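Local coordinates for protein alginate lyase A1-II' (Sphingomonas sp. A1, PDB 2CWS) that probably cleaves the polysaccharide alginate as a lyase of polysaccharide lyase family 7, the chain being the lyase domain of a longer protein, at residues Ala4-Phe10 against Thr43-Met49; Trp85-Met91 against Glu165-Gly171; Val98-Ser102 against Thr212-Ala216. Where two conformers were deposited one is given. Residue numbers count along the deposited sequence, not the author numbering.

Contact 1 of 3, residues Ala4-Phe10 against Thr43-Met49; sequences AAPGKNF and TDTDGAM
A side-chain and water-mediated contact packs the N-terminal segment Ala4-Phe10 against the hairpin connection Thr43-Met49, which joins strands 41-43 and 49-54 at the margin of an antiparallel sheet. After extended Ala4 and Ala5 the first segment coils into a short, weakly bonded helix about Pro6-Asn9, then leaves it at extended Phe10. Asp44-Gly47 form a type I beta turn, Gly47 N to Asp44 O 2.9 Å, with Gly47 at positive phi; Asp44 N bonds Ala48 O at 3.0 Å, and Asp46 OD1 takes Ala48 N at 3.0 Å in an Asx turn. The nearest CA pairs are Ala5-Thr43 (5.4 Å), Pro6-Met49 (5.3 Å) and Asn9-Gly47 (7.9 Å). Thr43 (chi1 m) gives its OG1 proton to Ala4 O at 2.6 Å. A water bridges the gap, its O 2.9 Å from Thr43 OG1 and 3.0 Å from Asn9 OD1 and Gly47 O; its two protons can serve only two of these three acceptors at a time. Deeper in, Met49 (t, t, p) covers the Phe10 ring (chi1 m, chi2 80°): CE makes a CH-pi contact, 3.7 Å from the Phe10 centroid, and SD, at 4.5 Å, a Met-aromatic one. Met49 CG also meets Pro6 CB at 3.7 Å. Phe41 of strand 41-43 touches both Pro6 and Met49, while strand 215-228 packs Leu220 and Leu223 on Met49 and places Lys219 in salt bridges with Asp44 and Asp46.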
loop_
_atom_site.group_PDB
_atom_site.type_symbol
_atom_site.label_atom_id
_atom_site.label_comp_id
_atom_site.label_asym_id
_atom_site.label_seq_id
_atom_site.Cartn_x
_atom_site.Cartn_y
_atom_site.Cartn_z
ATOM N N ALA A 4 -3.276 22.018 6.796
ATOM C CA ALA A 4 -2.164 22.059 5.845
ATOM C C ALA A 4 -2.295 20.801 4.968
ATOM O O ALA A 4 -2.900 19.861 5.440
ATOM C CB ALA A 4 -0.877 22.114 6.597
ATOM N N ALA A 5 -1.788 20.874 3.774
ATOM C CA ALA A 5 -1.852 19.684 2.887
ATOM C C ALA A 5 -1.048 18.576 3.496
ATOM O O ALA A 5 -0.196 18.764 4.381
ATOM C CB ALA A 5 -1.287 20.095 1.536
ATOM N N PRO A 6 -1.281 17.354 3.018
ATOM C CA PRO A 6 -0.662 16.228 3.738
ATOM C C PRO A 6 0.857 16.251 3.856
ATOM O O PRO A 6 1.390 15.768 4.846
ATOM C CB PRO A 6 -1.151 15.006 2.932
ATOM C CG PRO A 6 -2.494 15.466 2.439
ATOM C CD PRO A 6 -2.262 16.907 2.022
ATOM N N GLY A 7 1.527 16.626 2.738
ATOM C CA GLY A 7 2.987 16.589 2.722
ATOM C C GLY A 7 3.658 17.526 3.727
ATOM O O GLY A 7 4.886 17.505 3.890
ATOM N N LYS A 8 2.919 18.325 4.466
ATOM C CA LYS A 8 3.338 19.086 5.617
ATOM C C LYS A 8 3.079 18.365 6.939
ATOM O O LYS A 8 3.762 18.752 7.957
ATOM C CB LYS A 8 2.545 20.392 5.641
ATOM C CG LYS A 8 2.523 21.226 4.364
ATOM C CD LYS A 8 3.931 21.591 3.930
ATOM C CE LYS A 8 3.850 22.502 2.709
ATOM N NZ LYS A 8 5.170 23.048 2.328
ATOM N N ASN A 9 2.142 17.458 7.175
ATOM C CA ASN A 9 1.890 16.636 8.356
ATOM C C ASN A 9 2.533 15.256 8.356
ATOM O O ASN A 9 2.455 14.548 9.376
ATOM C CB ASN A 9 0.367 16.398 8.450
ATOM C CG ASN A 9 -0.389 17.716 8.609
ATOM O OD1 ASN A 9 -1.520 17.869 8.159
ATOM N ND2 ASN A 9 0.253 18.640 9.269
ATOM N N PHE A 10 3.124 14.924 7.207
ATOM C CA PHE A 10 3.730 13.641 7.014
ATOM C C PHE A 10 5.071 13.836 6.315
ATOM O O PHE A 10 5.174 14.779 5.515
ATOM C CB PHE A 10 2.899 12.700 6.122
ATOM C CG PHE A 10 1.620 12.264 6.806
ATOM C CD1 PHE A 10 0.534 13.082 6.832
ATOM C CD2 PHE A 10 1.593 11.020 7.437
ATOM C CE1 PHE A 10 -0.637 12.697 7.475
ATOM C CE2 PHE A 10 0.391 10.615 8.041
ATOM C CZ PHE A 10 -0.703 11.473 8.073
ATOM N N THR A 43 -5.947 16.851 3.136
ATOM C CA THR A 43 -6.015 16.759 4.605
ATOM C C THR A 43 -7.450 17.014 5.016
ATOM O O THR A 43 -8.015 18.056 4.663
ATOM C CB THR A 43 -5.096 17.814 5.222
ATOM O OG1 THR A 43 -3.752 17.492 4.870
ATOM C CG2 THR A 43 -5.295 17.840 6.737
ATOM N N ASP A 44 -8.050 16.053 5.746
ATOM C CA ASP A 44 -9.407 16.274 6.247
ATOM C C ASP A 44 -9.365 17.098 7.514
ATOM O O ASP A 44 -8.308 17.427 8.054
ATOM C CB ASP A 44 -10.126 14.926 6.392
ATOM C CG ASP A 44 -11.618 15.021 6.267
ATOM O OD1 ASP A 44 -12.174 16.125 6.150
ATOM O OD2 ASP A 44 -12.247 13.939 6.245
ATOM N N THR A 45 -10.551 17.432 8.008
ATOM C CA THR A 45 -10.602 18.304 9.202
ATOM C C THR A 45 -10.011 17.658 10.453
ATOM O O THR A 45 -9.701 18.394 11.414
ATOM C CB THR A 45 -12.074 18.688 9.445
ATOM O OG1 THR A 45 -12.857 17.507 9.630
ATOM C CG2 THR A 45 -12.657 19.490 8.296
ATOM N N ASP A 46 -9.901 16.342 10.472
ATOM C CA ASP A 46 -9.285 15.611 11.577
ATOM C C ASP A 46 -7.781 15.459 11.394
ATOM O O ASP A 46 -7.194 14.740 12.192
ATOM C CB ASP A 46 -9.945 14.233 11.741
ATOM C CG ASP A 46 -9.786 13.337 10.529
ATOM O OD1 ASP A 46 -9.164 13.721 9.529
ATOM O OD2 ASP A 46 -10.325 12.193 10.586
ATOM N N GLY A 47 -7.200 16.152 10.401
ATOM C CA GLY A 47 -5.764 16.061 10.165
ATOM C C GLY A 47 -5.350 14.874 9.316
ATOM O O GLY A 47 -4.159 14.771 8.975
ATOM N N ALA A 48 -6.260 13.971 8.989
ATOM C CA ALA A 48 -5.806 12.775 8.259
ATOM C C ALA A 48 -5.410 13.097 6.845
ATOM O O ALA A 48 -6.042 13.885 6.147
ATOM C CB ALA A 48 -6.948 11.748 8.155
ATOM N N MET A 49 -4.352 12.380 6.399
ATOM C CA MET A 49 -4.033 12.313 4.959
ATOM C C MET A 49 -5.089 11.381 4.345
ATOM O O MET A 49 -5.192 10.203 4.731
ATOM C CB MET A 49 -2.626 11.810 4.780
ATOM C CG MET A 49 -2.218 11.496 3.348
ATOM S SD MET A 49 -0.454 11.300 3.122
ATOM C CE MET A 49 -0.082 9.981 4.267
HETATM O O HOH W 1 -2.587 15.544 6.595
#

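Contact 2 of 3, residues Trp85-Met91 against Glu165-Gly171; sequences WQGTHTM and EIRVTDG
Glu165 opens the second segment in extended conformation, its CA 3.2 Å from Met91 O, on strand 165-169, which runs antiparallel to strand 88-91 (173°, axes 4.6 Å apart). Ile166 pairs with Met91 through two hydrogen bonds, Ile166 N to Met91 O and Met91 N to Ile166 O, both 2.9 Å; Ile166 CD1 (m, t) touches Met91 CE (t, t, p) at 3.9 Å. Arg167 and Thr90 form a non-hydrogen-bonded pair, CA-CA 4.2 Å. Val168 again makes a hydrogen-bonded pair: Val168 N to His89 O is 2.8 Å, and His89 N to Val168 O is 2.9 Å. Thr169 faces Thr88, their OG1 atoms hydrogen-bonded at 2.9 Å, and Arg167 NH1 gives a bond to Thr169 OG1 at 2.8 Å. Asp170 turns to positive phi (50/48): its N reaches Gly87 O at 3.0 Å, and its OD2 accepts Gly87 N at 2.9 Å. Gly171 (81/8) gives a weak bond from N to Trp85 O at 2.9 Å beside the edge of the Trp85 ring. Ile166, Val168, His89 and Met91 share one face, where Ala109 and Ile111 of strand 106-114 cover the aliphatic side chains. His89 bonds Gln86 O through NE2 (2.8 Å) and His227 through ND1, and stacks on Trp83. Such regular pairing, with one face packed on a second sheet, typifies the beta-sandwich jelly roll of family 7 lyases.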
loop_
_atom_site.group_PDB
_atom_site.type_symbol
_atom_site.label_atom_id
_atom_site.label_comp_id
_atom_site.label_asym_id
_atom_site.label_seq_id
_atom_site.Cartn_x
_atom_site.Cartn_y
_atom_site.Cartn_z
ATOM N N TRP A 85 15.469 -8.769 0.189
ATOM C CA TRP A 85 14.895 -9.688 1.174
ATOM C C TRP A 85 15.697 -9.740 2.480
ATOM O O TRP A 85 15.111 -10.135 3.502
ATOM C CB TRP A 85 14.784 -11.090 0.576
ATOM C CG TRP A 85 16.100 -11.797 0.305
ATOM C CD1 TRP A 85 16.933 -11.641 -0.753
ATOM C CD2 TRP A 85 16.680 -12.792 1.179
ATOM N NE1 TRP A 85 18.030 -12.485 -0.580
ATOM C CE2 TRP A 85 17.886 -13.203 0.598
ATOM C CE3 TRP A 85 16.314 -13.364 2.419
ATOM C CZ2 TRP A 85 18.706 -14.170 1.204
ATOM C CZ3 TRP A 85 17.089 -14.316 3.031
ATOM C CH2 TRP A 85 18.278 -14.710 2.421
ATOM N N GLN A 86 16.978 -9.429 2.428
ATOM C CA GLN A 86 17.806 -9.514 3.632
ATOM C C GLN A 86 17.732 -8.240 4.441
ATOM O O GLN A 86 17.520 -7.157 3.853
ATOM C CB GLN A 86 19.259 -9.759 3.229
ATOM C CG GLN A 86 19.451 -10.937 2.346
ATOM C CD GLN A 86 20.817 -10.942 1.649
ATOM O OE1 GLN A 86 21.581 -11.780 2.178
ATOM N NE2 GLN A 86 21.064 -10.146 0.593
ATOM N N GLY A 87 17.940 -8.348 5.752
ATOM C CA GLY A 87 17.823 -7.217 6.675
ATOM C C GLY A 87 16.377 -7.007 7.087
ATOM O O GLY A 87 15.515 -7.880 6.832
ATOM N N THR A 88 16.099 -5.853 7.690
ATOM C CA THR A 88 14.783 -5.548 8.238
ATOM C C THR A 88 14.220 -4.300 7.611
ATOM O O THR A 88 14.881 -3.285 7.482
ATOM C CB THR A 88 14.887 -5.408 9.770
ATOM O OG1 THR A 88 15.171 -6.690 10.327
ATOM C CG2 THR A 88 13.597 -4.922 10.375
ATOM N N HIS A 89 12.957 -4.421 7.193
ATOM C CA HIS A 89 12.265 -3.414 6.400
ATOM C C HIS A 89 10.860 -3.295 6.953
ATOM O O HIS A 89 10.100 -4.289 6.832
ATOM C CB HIS A 89 12.203 -3.900 4.936
ATOM C CG HIS A 89 13.583 -4.303 4.448
ATOM N ND1 HIS A 89 14.544 -3.366 4.144
ATOM C CD2 HIS A 89 14.152 -5.522 4.353
ATOM C CE1 HIS A 89 15.656 -4.006 3.797
ATOM N NE2 HIS A 89 15.429 -5.317 3.924
ATOM N N THR A 90 10.504 -2.168 7.571
ATOM C CA THR A 90 9.275 -2.103 8.339
ATOM C C THR A 90 8.485 -0.848 8.019
ATOM O O THR A 90 9.015 0.250 8.141
ATOM C CB THR A 90 9.591 -2.098 9.850
ATOM O OG1 THR A 90 10.341 -3.321 10.079
ATOM C CG2 THR A 90 8.302 -2.115 10.667
ATOM N N MET A 91 7.211 -1.018 7.694
ATOM C CA MET A 91 6.268 0.104 7.582
ATOM C C MET A 91 5.289 0.032 8.729
ATOM O O MET A 91 4.741 -1.042 9.020
ATOM C CB MET A 91 5.550 -0.003 6.227
ATOM C CG MET A 91 4.450 1.071 6.120
ATOM S SD MET A 91 3.763 1.211 4.445
ATOM C CE MET A 91 2.973 -0.434 4.329
ATOM N N GLU A 165 1.309 -2.861 10.928
ATOM C CA GLU A 165 2.751 -2.921 10.689
ATOM C C GLU A 165 2.964 -4.046 9.689
ATOM O O GLU A 165 2.331 -5.088 9.758
ATOM C CB GLU A 165 3.489 -3.190 11.999
ATOM C CG GLU A 165 5.009 -3.231 11.845
ATOM C CD GLU A 165 5.672 -3.337 13.196
ATOM O OE1 GLU A 165 6.716 -3.989 13.275
ATOM O OE2 GLU A 165 5.125 -2.790 14.203
ATOM N N ILE A 166 3.882 -3.791 8.765
ATOM C CA ILE A 166 4.282 -4.829 7.805
ATOM C C ILE A 166 5.808 -4.837 7.790
ATOM O O ILE A 166 6.404 -3.784 7.522
ATOM C CB ILE A 166 3.747 -4.629 6.382
ATOM C CG1 ILE A 166 2.243 -4.349 6.413
ATOM C CG2 ILE A 166 4.093 -5.829 5.544
ATOM C CD1 ILE A 166 1.668 -4.082 5.001
ATOM N N ARG A 167 6.400 -5.965 8.134
ATOM C CA ARG A 167 7.874 -6.076 8.250
ATOM C C ARG A 167 8.359 -7.239 7.451
ATOM O O ARG A 167 7.787 -8.323 7.529
ATOM C CB ARG A 167 8.262 -6.252 9.750
ATOM C CG ARG A 167 9.735 -6.579 9.941
ATOM C CD ARG A 167 10.093 -6.518 11.427
ATOM N NE ARG A 167 9.438 -7.507 12.299
ATOM C CZ ARG A 167 9.982 -8.652 12.696
ATOM N NH1 ARG A 167 11.181 -9.064 12.264
ATOM N NH2 ARG A 167 9.302 -9.434 13.528
ATOM N N VAL A 168 9.460 -7.040 6.741
ATOM C CA VAL A 168 10.223 -8.145 6.207
ATOM C C VAL A 168 11.539 -8.208 6.978
ATOM O O VAL A 168 12.245 -7.190 7.040
ATOM C CB VAL A 168 10.533 -7.965 4.687
ATOM C CG1 VAL A 168 11.590 -8.950 4.203
ATOM C CG2 VAL A 168 9.243 -8.104 3.879
ATOM N N THR A 169 11.875 -9.361 7.508
ATOM C CA THR A 169 13.213 -9.606 8.037
ATOM C C THR A 169 13.713 -10.881 7.414
ATOM O O THR A 169 13.119 -11.962 7.623
ATOM C CB THR A 169 13.241 -9.694 9.573
ATOM O OG1 THR A 169 12.900 -8.404 10.101
ATOM C CG2 THR A 169 14.654 -10.071 10.066
ATOM N N ASP A 170 14.769 -10.812 6.639
ATOM C CA ASP A 170 15.430 -12.007 6.089
ATOM C C ASP A 170 14.441 -12.957 5.427
ATOM O O ASP A 170 14.414 -14.181 5.656
ATOM C CB ASP A 170 16.265 -12.680 7.191
ATOM C CG ASP A 170 17.391 -11.795 7.690
ATOM O OD1 ASP A 170 17.747 -11.920 8.888
ATOM O OD2 ASP A 170 17.888 -10.974 6.873
ATOM N N GLY A 171 13.576 -12.359 4.561
ATOM C CA GLY A 171 12.717 -13.231 3.736
ATOM C C GLY A 171 11.471 -13.763 4.427
ATOM O O GLY A 171 10.791 -14.613 3.806
#

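Contact 3 of 3, residues Val98-Ser102 against Thr212-Ala216; sequences VQLPS and TGGSA
Two fraying strand ends run roughly antiparallel, the end-to-end directions of 99-102 and 212-216 lying 152° apart. Nearest CA pairs are Leu100-Ala216 (4.5 Å), Pro101-Ser215 (4.8 Å) and Ser102-Gly213 (4.6 Å). Val98 (-95/-40) and Gln99 (-148/139) both face Ile217 in a classic beta bulge; Leu100 and Pro101 stay extended, and Gly214 (87/-122) takes a backbone conformation suited to glycine. The direct backbone bond is Ser102 N to Gly213 O, 2.8 Å. Between Leu100 and Ser215 a water substitutes, donating to Leu100 O (2.9 Å) and accepting from Ser215 N (3.1 Å). Gln99, extended (t, t), reaches across so that its NE2 gives a bond to Ser215 O at 3.1 Å. Pro101 CD rests on Ala216 CB at 4.0 Å, and Ile106 of strand 106-114 and Val206 of strand 204-206 pack against both residues. A second water lies 2.9 Å from Ser102 OG and donates to Thr212 O at 2.9 Å. Pro101 N, 3.6 Å from Ser215 O, has no hydrogen to offer it, which is consistent with regular sheet pairing lapsing here; a side-chain amide, one backbone bond and waters hold these ends of strands 88-99 and 215-228 together.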
loop_
_atom_site.group_PDB
_atom_site.type_symbol
_atom_site.label_atom_id
_atom_site.label_comp_id
_atom_site.label_asym_id
_atom_site.label_seq_id
_atom_site.Cartn_x
_atom_site.Cartn_y
_atom_site.Cartn_z
ATOM N N VAL A 98 -12.910 4.901 5.467
ATOM C CA VAL A 98 -14.086 5.732 5.733
ATOM C C VAL A 98 -15.268 5.322 4.870
ATOM O O VAL A 98 -16.408 5.375 5.349
ATOM C CB VAL A 98 -13.721 7.214 5.462
ATOM C CG1 VAL A 98 -14.965 8.116 5.497
ATOM C CG2 VAL A 98 -12.639 7.694 6.449
ATOM N N GLN A 99 -15.011 4.993 3.608
ATOM C CA GLN A 99 -16.077 4.725 2.645
ATOM C C GLN A 99 -15.542 3.666 1.671
ATOM O O GLN A 99 -14.375 3.740 1.265
ATOM C CB GLN A 99 -16.440 6.011 1.870
ATOM C CG GLN A 99 -17.524 5.781 0.817
ATOM C CD GLN A 99 -17.789 7.100 0.097
ATOM O OE1 GLN A 99 -18.248 8.079 0.726
ATOM N NE2 GLN A 99 -17.589 7.169 -1.220
ATOM N N LEU A 100 -16.409 2.723 1.342
ATOM C CA LEU A 100 -16.076 1.641 0.424
ATOM C C LEU A 100 -16.827 1.797 -0.877
ATOM O O LEU A 100 -17.895 2.430 -0.925
ATOM C CB LEU A 100 -16.483 0.308 1.096
ATOM C CG LEU A 100 -15.546 -0.151 2.203
ATOM C CD1 LEU A 100 -16.213 -1.256 3.026
ATOM C CD2 LEU A 100 -14.191 -0.573 1.643
ATOM N N PRO A 101 -16.334 1.175 -1.950
ATOM C CA PRO A 101 -17.101 1.045 -3.172
ATOM C C PRO A 101 -18.173 -0.007 -2.990
ATOM O O PRO A 101 -18.202 -0.718 -1.970
ATOM C CB PRO A 101 -16.061 0.593 -4.211
ATOM C CG PRO A 101 -15.183 -0.329 -3.375
ATOM C CD PRO A 101 -15.085 0.366 -2.015
ATOM N N SER A 102 -19.039 -0.199 -3.997
ATOM C CA SER A 102 -20.078 -1.199 -3.904
ATOM C C SER A 102 -19.512 -2.599 -3.648
ATOM O O SER A 102 -20.186 -3.413 -3.006
ATOM C CB SER A 102 -20.918 -1.218 -5.175
ATOM O OG SER A 102 -21.610 0.025 -5.350
ATOM N N THR A 212 -21.006 1.653 -11.655
ATOM C CA THR A 212 -21.786 2.355 -10.636
ATOM C C THR A 212 -21.225 2.032 -9.237
ATOM O O THR A 212 -21.908 2.332 -8.258
ATOM C CB THR A 212 -23.254 2.007 -10.653
ATOM O OG1 THR A 212 -23.407 0.629 -10.247
ATOM C CG2 THR A 212 -23.827 2.153 -12.064
ATOM N N GLY A 213 -19.979 1.504 -9.180
ATOM C CA GLY A 213 -19.488 1.122 -7.857
ATOM C C GLY A 213 -19.160 2.274 -6.920
ATOM O O GLY A 213 -18.866 1.995 -5.754
ATOM N N GLY A 214 -19.180 3.503 -7.378
ATOM C CA GLY A 214 -19.015 4.628 -6.480
ATOM C C GLY A 214 -17.557 4.983 -6.243
ATOM O O GLY A 214 -16.828 5.243 -7.235
ATOM N N SER A 215 -17.133 4.967 -5.007
ATOM C CA SER A 215 -15.749 5.430 -4.733
ATOM C C SER A 215 -15.407 5.046 -3.284
ATOM O O SER A 215 -16.282 4.722 -2.491
ATOM C CB SER A 215 -15.632 6.935 -4.923
ATOM O OG SER A 215 -16.450 7.668 -3.996
ATOM N N ALA A 216 -14.131 5.140 -2.967
ATOM C CA ALA A 216 -13.667 4.822 -1.623
ATOM C C ALA A 216 -12.850 5.974 -1.044
ATOM O O ALA A 216 -12.267 6.785 -1.778
ATOM C CB ALA A 216 -12.792 3.565 -1.633
HETATM O O HOH W 2 -19.152 4.308 -2.809
HETATM O O HOH W 3 -23.838 0.369 -7.227
#

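Overall arrangement
From the N terminus, contact 1 comes first: the connection after strand 41-43 returns to the opening segment, closing a 32-residue loop before the others begin. Contacts 2 and 3 cross, since 85-91 and 98-102 precede 165-171 and 212-216 in that order. Both use strand 88-99: contact 2 pairs its start with strand 162-169, whereas contact 3 joins its far end and the residues after it to the start of strand 215-228. Their centres are 32 Å apart, on opposite sides of the chain's centre. Strand 215-228 lies between strands 88-99 and 49-54, the latter begun by Met49 of contact 1, so one seven-stranded sheet links all three contacts.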